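Local coordinates for ferric iron-binding protein HitA (Pseudomonas aeruginosa PAO1, PDB 6IWF), which binds ferric iron, probably as the solute-binding protein of an iron uptake system, and is implicated in the internalization of gallium, at residues T174-G186 and Y197-S210. Sequence-based numbering, arbitrary orientation.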
loop_
_atom_site.group_PDB
_atom_site.type_symbol
_atom_site.label_atom_id
_atom_site.label_comp_id
_atom_site.label_asym_id
_atom_site.label_seq_id
_atom_site.Cartn_x
_atom_site.Cartn_y
_atom_site.Cartn_z
ATOM N N THR A 174 3.377 -15.902 5.359
ATOM C CA THR A 174 2.938 -15.743 3.983
ATOM C C THR A 174 1.781 -14.769 3.851
ATOM O O THR A 174 1.364 -14.476 2.727
ATOM C CB THR A 174 2.563 -17.106 3.378
ATOM O OG1 THR A 174 1.523 -17.701 4.148
ATOM C CG2 THR A 174 3.770 -18.045 3.393
ATOM N N ASN A 175 1.294 -14.214 4.964
ATOM C CA ASN A 175 0.079 -13.415 4.969
ATOM C C ASN A 175 0.189 -12.371 6.074
ATOM O O ASN A 175 0.579 -12.708 7.193
ATOM C CB ASN A 175 -1.137 -14.332 5.200
ATOM C CG ASN A 175 -2.450 -13.616 5.043
ATOM O OD1 ASN A 175 -2.800 -12.762 5.854
ATOM N ND2 ASN A 175 -3.200 -13.968 3.998
ATOM N N ASN A 176 -0.178 -11.118 5.773
ATOM C CA ASN A 176 -0.057 -10.078 6.796
ATOM C C ASN A 176 -1.038 -10.305 7.941
ATOM O O ASN A 176 -0.712 -10.033 9.104
ATOM C CB ASN A 176 -0.274 -8.684 6.197
ATOM C CG ASN A 176 0.872 -8.225 5.327
ATOM O OD1 ASN A 176 1.977 -7.976 5.809
ATOM N ND2 ASN A 176 0.606 -8.079 4.031
ATOM N N VAL A 177 -2.256 -10.775 7.639
ATOM C CA VAL A 177 -3.234 -10.973 8.707
ATOM C C VAL A 177 -2.768 -12.077 9.645
ATOM O O VAL A 177 -2.926 -11.983 10.869
ATOM C CB VAL A 177 -4.631 -11.271 8.127
ATOM C CG1 VAL A 177 -5.634 -11.523 9.266
ATOM C CG2 VAL A 177 -5.095 -10.123 7.247
ATOM N N THR A 178 -2.162 -13.126 9.089
ATOM C CA THR A 178 -1.580 -14.185 9.911
ATOM C C THR A 178 -0.467 -13.662 10.819
ATOM O O THR A 178 -0.405 -14.021 12.001
ATOM C CB THR A 178 -1.053 -15.297 9.008
ATOM O OG1 THR A 178 -2.113 -15.744 8.145
ATOM C CG2 THR A 178 -0.556 -16.458 9.843
ATOM N N ALA A 179 0.431 -12.834 10.280
ATOM C CA ALA A 179 1.500 -12.258 11.099
ATOM C C ALA A 179 0.940 -11.364 12.206
ATOM O O ALA A 179 1.440 -11.377 13.345
ATOM C CB ALA A 179 2.467 -11.467 10.212
ATOM N N MET A 180 -0.086 -10.575 11.892
ATOM C CA MET A 180 -0.680 -9.683 12.887
ATOM C C MET A 180 -1.390 -10.475 13.970
ATOM O O MET A 180 -1.256 -10.175 15.162
ATOM C CB MET A 180 -1.644 -8.701 12.213
ATOM C CG MET A 180 -2.365 -7.739 13.153
ATOM S SD MET A 180 -1.285 -6.447 13.828
ATOM C CE MET A 180 -1.075 -7.016 15.518
ATOM N N LYS A 181 -2.140 -11.508 13.585
ATOM C CA LYS A 181 -2.758 -12.331 14.609
ATOM C C LYS A 181 -1.712 -13.091 15.420
ATOM O O LYS A 181 -1.930 -13.346 16.608
ATOM C CB LYS A 181 -3.775 -13.284 13.970
ATOM C CG LYS A 181 -5.047 -12.574 13.495
ATOM C CD LYS A 181 -5.976 -13.526 12.746
ATOM C CE LYS A 181 -7.307 -12.859 12.355
ATOM N NZ LYS A 181 -8.258 -13.830 11.697
ATOM N N ALA A 182 -0.570 -13.446 14.812
ATOM C CA ALA A 182 0.470 -14.143 15.565
ATOM C C ALA A 182 1.060 -13.251 16.654
ATOM O O ALA A 182 1.374 -13.727 17.750
ATOM C CB ALA A 182 1.572 -14.644 14.632
ATOM N N VAL A 183 1.219 -11.953 16.378
ATOM C CA VAL A 183 1.626 -11.031 17.440
ATOM C C VAL A 183 0.541 -10.940 18.498
ATOM O O VAL A 183 0.814 -11.000 19.704
ATOM C CB VAL A 183 1.952 -9.642 16.869
ATOM C CG1 VAL A 183 2.294 -8.670 18.015
ATOM C CG2 VAL A 183 3.093 -9.726 15.882
ATOM N N GLU A 184 -0.709 -10.768 18.058
ATOM C CA GLU A 184 -1.813 -10.603 18.990
ATOM C C GLU A 184 -1.994 -11.831 19.870
ATOM O O GLU A 184 -2.361 -11.702 21.044
ATOM C CB GLU A 184 -3.099 -10.303 18.214
ATOM C CG GLU A 184 -4.341 -10.223 19.082
ATOM C CD GLU A 184 -4.319 -9.027 20.012
ATOM O OE1 GLU A 184 -3.587 -8.052 19.713
ATOM O OE2 GLU A 184 -5.038 -9.048 21.039
ATOM N N ASN A 185 -1.718 -13.022 19.332
ATOM C CA ASN A 185 -1.913 -14.285 20.034
ATOM C C ASN A 185 -0.656 -14.790 20.732
ATOM O O ASN A 185 -0.640 -15.932 21.205
ATOM C CB ASN A 185 -2.417 -15.354 19.063
ATOM C CG ASN A 185 -3.854 -15.127 18.642
ATOM O OD1 ASN A 185 -4.657 -14.579 19.403
ATOM N ND2 ASN A 185 -4.193 -15.556 17.430
ATOM N N GLY A 186 0.394 -13.980 20.798
ATOM C CA GLY A 186 1.571 -14.357 21.553
ATOM C C GLY A 186 2.469 -15.379 20.899
ATOM O O GLY A 186 3.287 -15.997 21.585
ATOM N N TYR A 197 -3.571 -3.095 9.181
ATOM C CA TYR A 197 -3.938 -4.447 9.612
ATOM C C TYR A 197 -4.299 -4.482 11.088
ATOM O O TYR A 197 -5.190 -5.236 11.502
ATOM C CB TYR A 197 -2.797 -5.425 9.347
ATOM C CG TYR A 197 -2.576 -5.703 7.887
ATOM C CD1 TYR A 197 -3.398 -6.592 7.200
ATOM C CD2 TYR A 197 -1.538 -5.082 7.193
ATOM C CE1 TYR A 197 -3.204 -6.844 5.854
ATOM C CE2 TYR A 197 -1.340 -5.334 5.850
ATOM C CZ TYR A 197 -2.176 -6.213 5.190
ATOM O OH TYR A 197 -1.977 -6.472 3.853
ATOM N N TRP A 198 -3.594 -3.707 11.905
ATOM C CA TRP A 198 -3.937 -3.633 13.317
ATOM C C TRP A 198 -5.354 -3.098 13.507
ATOM O O TRP A 198 -6.125 -3.633 14.316
ATOM C CB TRP A 198 -2.915 -2.752 14.038
ATOM C CG TRP A 198 -3.055 -2.700 15.522
ATOM C CD1 TRP A 198 -2.446 -3.512 16.440
ATOM C CD2 TRP A 198 -3.822 -1.755 16.268
ATOM N NE1 TRP A 198 -2.801 -3.135 17.712
ATOM C CE2 TRP A 198 -3.646 -2.058 17.636
ATOM C CE3 TRP A 198 -4.648 -0.682 15.913
ATOM C CZ2 TRP A 198 -4.266 -1.332 18.651
ATOM C CZ3 TRP A 198 -5.270 0.043 16.924
ATOM C CH2 TRP A 198 -5.070 -0.284 18.281
ATOM N N TYR A 199 -5.721 -2.057 12.750
ATOM C CA TYR A 199 -7.050 -1.470 12.904
ATOM C C TYR A 199 -8.148 -2.422 12.438
ATOM O O TYR A 199 -9.214 -2.494 13.061
ATOM C CB TYR A 199 -7.119 -0.137 12.154
ATOM C CG TYR A 199 -6.320 0.950 12.821
ATOM C CD1 TYR A 199 -4.959 1.118 12.547
ATOM C CD2 TYR A 199 -6.905 1.784 13.772
ATOM C CE1 TYR A 199 -4.212 2.106 13.164
ATOM C CE2 TYR A 199 -6.168 2.769 14.396
ATOM C CZ TYR A 199 -4.826 2.927 14.097
ATOM O OH TYR A 199 -4.110 3.918 14.722
ATOM N N THR A 200 -7.917 -3.159 11.345
ATOM C CA THR A 200 -8.909 -4.143 10.914
ATOM C C THR A 200 -9.133 -5.201 11.988
ATOM O O THR A 200 -10.279 -5.551 12.299
ATOM C CB THR A 200 -8.480 -4.799 9.600
ATOM O OG1 THR A 200 -8.288 -3.787 8.603
ATOM C CG2 THR A 200 -9.551 -5.785 9.134
ATOM N N LEU A 201 -8.049 -5.702 12.585
ATOM C CA LEU A 201 -8.173 -6.716 13.627
ATOM C C LEU A 201 -8.868 -6.158 14.864
ATOM O O LEU A 201 -9.689 -6.848 15.482
ATOM C CB LEU A 201 -6.792 -7.269 13.994
ATOM C CG LEU A 201 -6.791 -8.440 14.973
ATOM C CD1 LEU A 201 -7.591 -9.589 14.375
ATOM C CD2 LEU A 201 -5.371 -8.885 15.313
ATOM N N LYS A 202 -8.550 -4.916 15.243
ATOM C CA LYS A 202 -9.216 -4.299 16.387
ATOM C C LYS A 202 -10.712 -4.164 16.144
ATOM O O LYS A 202 -11.523 -4.468 17.026
ATOM C CB LYS A 202 -8.612 -2.930 16.695
ATOM C CG LYS A 202 -9.276 -2.281 17.904
ATOM C CD LYS A 202 -8.596 -1.004 18.339
ATOM C CE LYS A 202 -9.398 -0.333 19.451
ATOM N NZ LYS A 202 -8.688 0.834 20.040
ATOM N N LYS A 203 -11.099 -3.698 14.949
ATOM C CA LYS A 203 -12.520 -3.600 14.623
ATOM C C LYS A 203 -13.230 -4.938 14.807
ATOM O O LYS A 203 -14.383 -4.978 15.254
ATOM C CB LYS A 203 -12.688 -3.085 13.188
ATOM C CG LYS A 203 -14.141 -2.914 12.751
ATOM C CD LYS A 203 -14.249 -2.028 11.514
ATOM C CE LYS A 203 -13.958 -2.810 10.232
ATOM N NZ LYS A 203 -12.497 -2.958 9.941
ATOM N N GLU A 204 -12.548 -6.042 14.509
ATOM C CA GLU A 204 -13.174 -7.356 14.608
ATOM C C GLU A 204 -13.230 -7.854 16.049
ATOM O O GLU A 204 -14.246 -8.420 16.469
ATOM C CB GLU A 204 -12.421 -8.351 13.722
ATOM C CG GLU A 204 -12.847 -9.808 13.878
ATOM C CD GLU A 204 -12.149 -10.728 12.881
ATOM O OE1 GLU A 204 -10.897 -10.802 12.900
ATOM O OE2 GLU A 204 -12.854 -11.380 12.075
ATOM N N LYS A 205 -12.164 -7.646 16.826
ATOM C CA LYS A 205 -12.067 -8.222 18.166
ATOM C C LYS A 205 -12.475 -7.266 19.279
ATOM O O LYS A 205 -12.736 -7.724 20.398
ATOM C CB LYS A 205 -10.639 -8.715 18.436
ATOM C CG LYS A 205 -10.198 -9.870 17.556
ATOM C CD LYS A 205 -8.772 -10.304 17.872
ATOM C CE LYS A 205 -8.589 -10.658 19.346
ATOM N NZ LYS A 205 -7.862 -11.952 19.509
ATOM N N GLY A 206 -12.534 -5.962 19.007
ATOM C CA GLY A 206 -12.921 -4.984 20.006
ATOM C C GLY A 206 -11.751 -4.295 20.683
ATOM O O GLY A 206 -11.515 -3.097 20.477
ATOM N N GLU A 207 -11.020 -5.039 21.508
ATOM C CA GLU A 207 -9.834 -4.535 22.187
ATOM C C GLU A 207 -8.684 -5.493 21.928
ATOM O O GLU A 207 -8.881 -6.708 21.911
ATOM C CB GLU A 207 -10.069 -4.386 23.698
ATOM C CG GLU A 207 -10.880 -3.159 24.068
ATOM C CD GLU A 207 -10.338 -1.889 23.419
ATOM O OE1 GLU A 207 -9.117 -1.632 23.522
ATOM O OE2 GLU A 207 -11.139 -1.146 22.807
ATOM N N LEU A 208 -7.492 -4.949 21.708
ATOM C CA LEU A 208 -6.332 -5.765 21.372
ATOM C C LEU A 208 -5.289 -5.747 22.484
ATOM O O LEU A 208 -5.152 -4.768 23.226
ATOM C CB LEU A 208 -5.677 -5.293 20.068
ATOM C CG LEU A 208 -6.474 -5.526 18.780
ATOM C CD1 LEU A 208 -5.625 -5.183 17.559
ATOM C CD2 LEU A 208 -7.002 -6.960 18.697
ATOM N N ASN A 209 -4.539 -6.847 22.569
ATOM C CA ASN A 209 -3.341 -6.907 23.398
ATOM C C ASN A 209 -2.163 -6.220 22.718
ATOM O O ASN A 209 -1.380 -5.519 23.372
ATOM C CB ASN A 209 -2.982 -8.368 23.682
ATOM C CG ASN A 209 -3.900 -9.008 24.695
ATOM O OD1 ASN A 209 -4.361 -8.347 25.629
ATOM N ND2 ASN A 209 -4.179 -10.297 24.515
ATOM N N SER A 210 -2.036 -6.410 21.412
ATOM C CA SER A 210 -0.895 -5.887 20.681
ATOM C C SER A 210 -1.002 -4.372 20.526
ATOM O O SER A 210 -2.083 -3.775 20.614
ATOM C CB SER A 210 -0.795 -6.561 19.313
ATOM O OG SER A 210 -1.877 -6.170 18.486
#
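Glu184 pushes its carboxylate into the hollow where the chain turns past Leu208 into Ser210. Its OE2 takes Asn209 N on the syn lone pair at 2.7 Å, nearly straight at 171°. The other oxygen, OE1, is gripped twice by Ser210, from N and from OG, each at 2.8 Å, while Leu208 packs its side chain against the carboxylate. These bonds fix the rotation of a buried acid, and Lys205 NZ, 4.3 Å from Glu184 OE2 and so too far for a salt bridge, may still ease its charge. Leu201 is the bump from helix 197-205: CD2 settles between Met180 CG and Glu184 CB, and CD1 lies against the aliphatic chain of Lys181. Met180, bent at both chi2 (72°) and chi3, lays its sulfur beside Trp198 in an edge-on Met-aromatic contact and carries CE to the indole rim, 3.9 Å from Trp198 CD1. Farther along, Asn176 CB sits over one face of the Tyr197 ring, 3.5 Å from its centroid, a CH-pi contact; Val177 CG2 approaches this ring obliquely. Helices 176-184 and 197-205 cross at -65° beside strand 190-194, which links them in a helix-strand-helix unit of the periplasmic binding protein fold; Tyr197 is an iron ligand, close to Tyr196 and His12 of the same site.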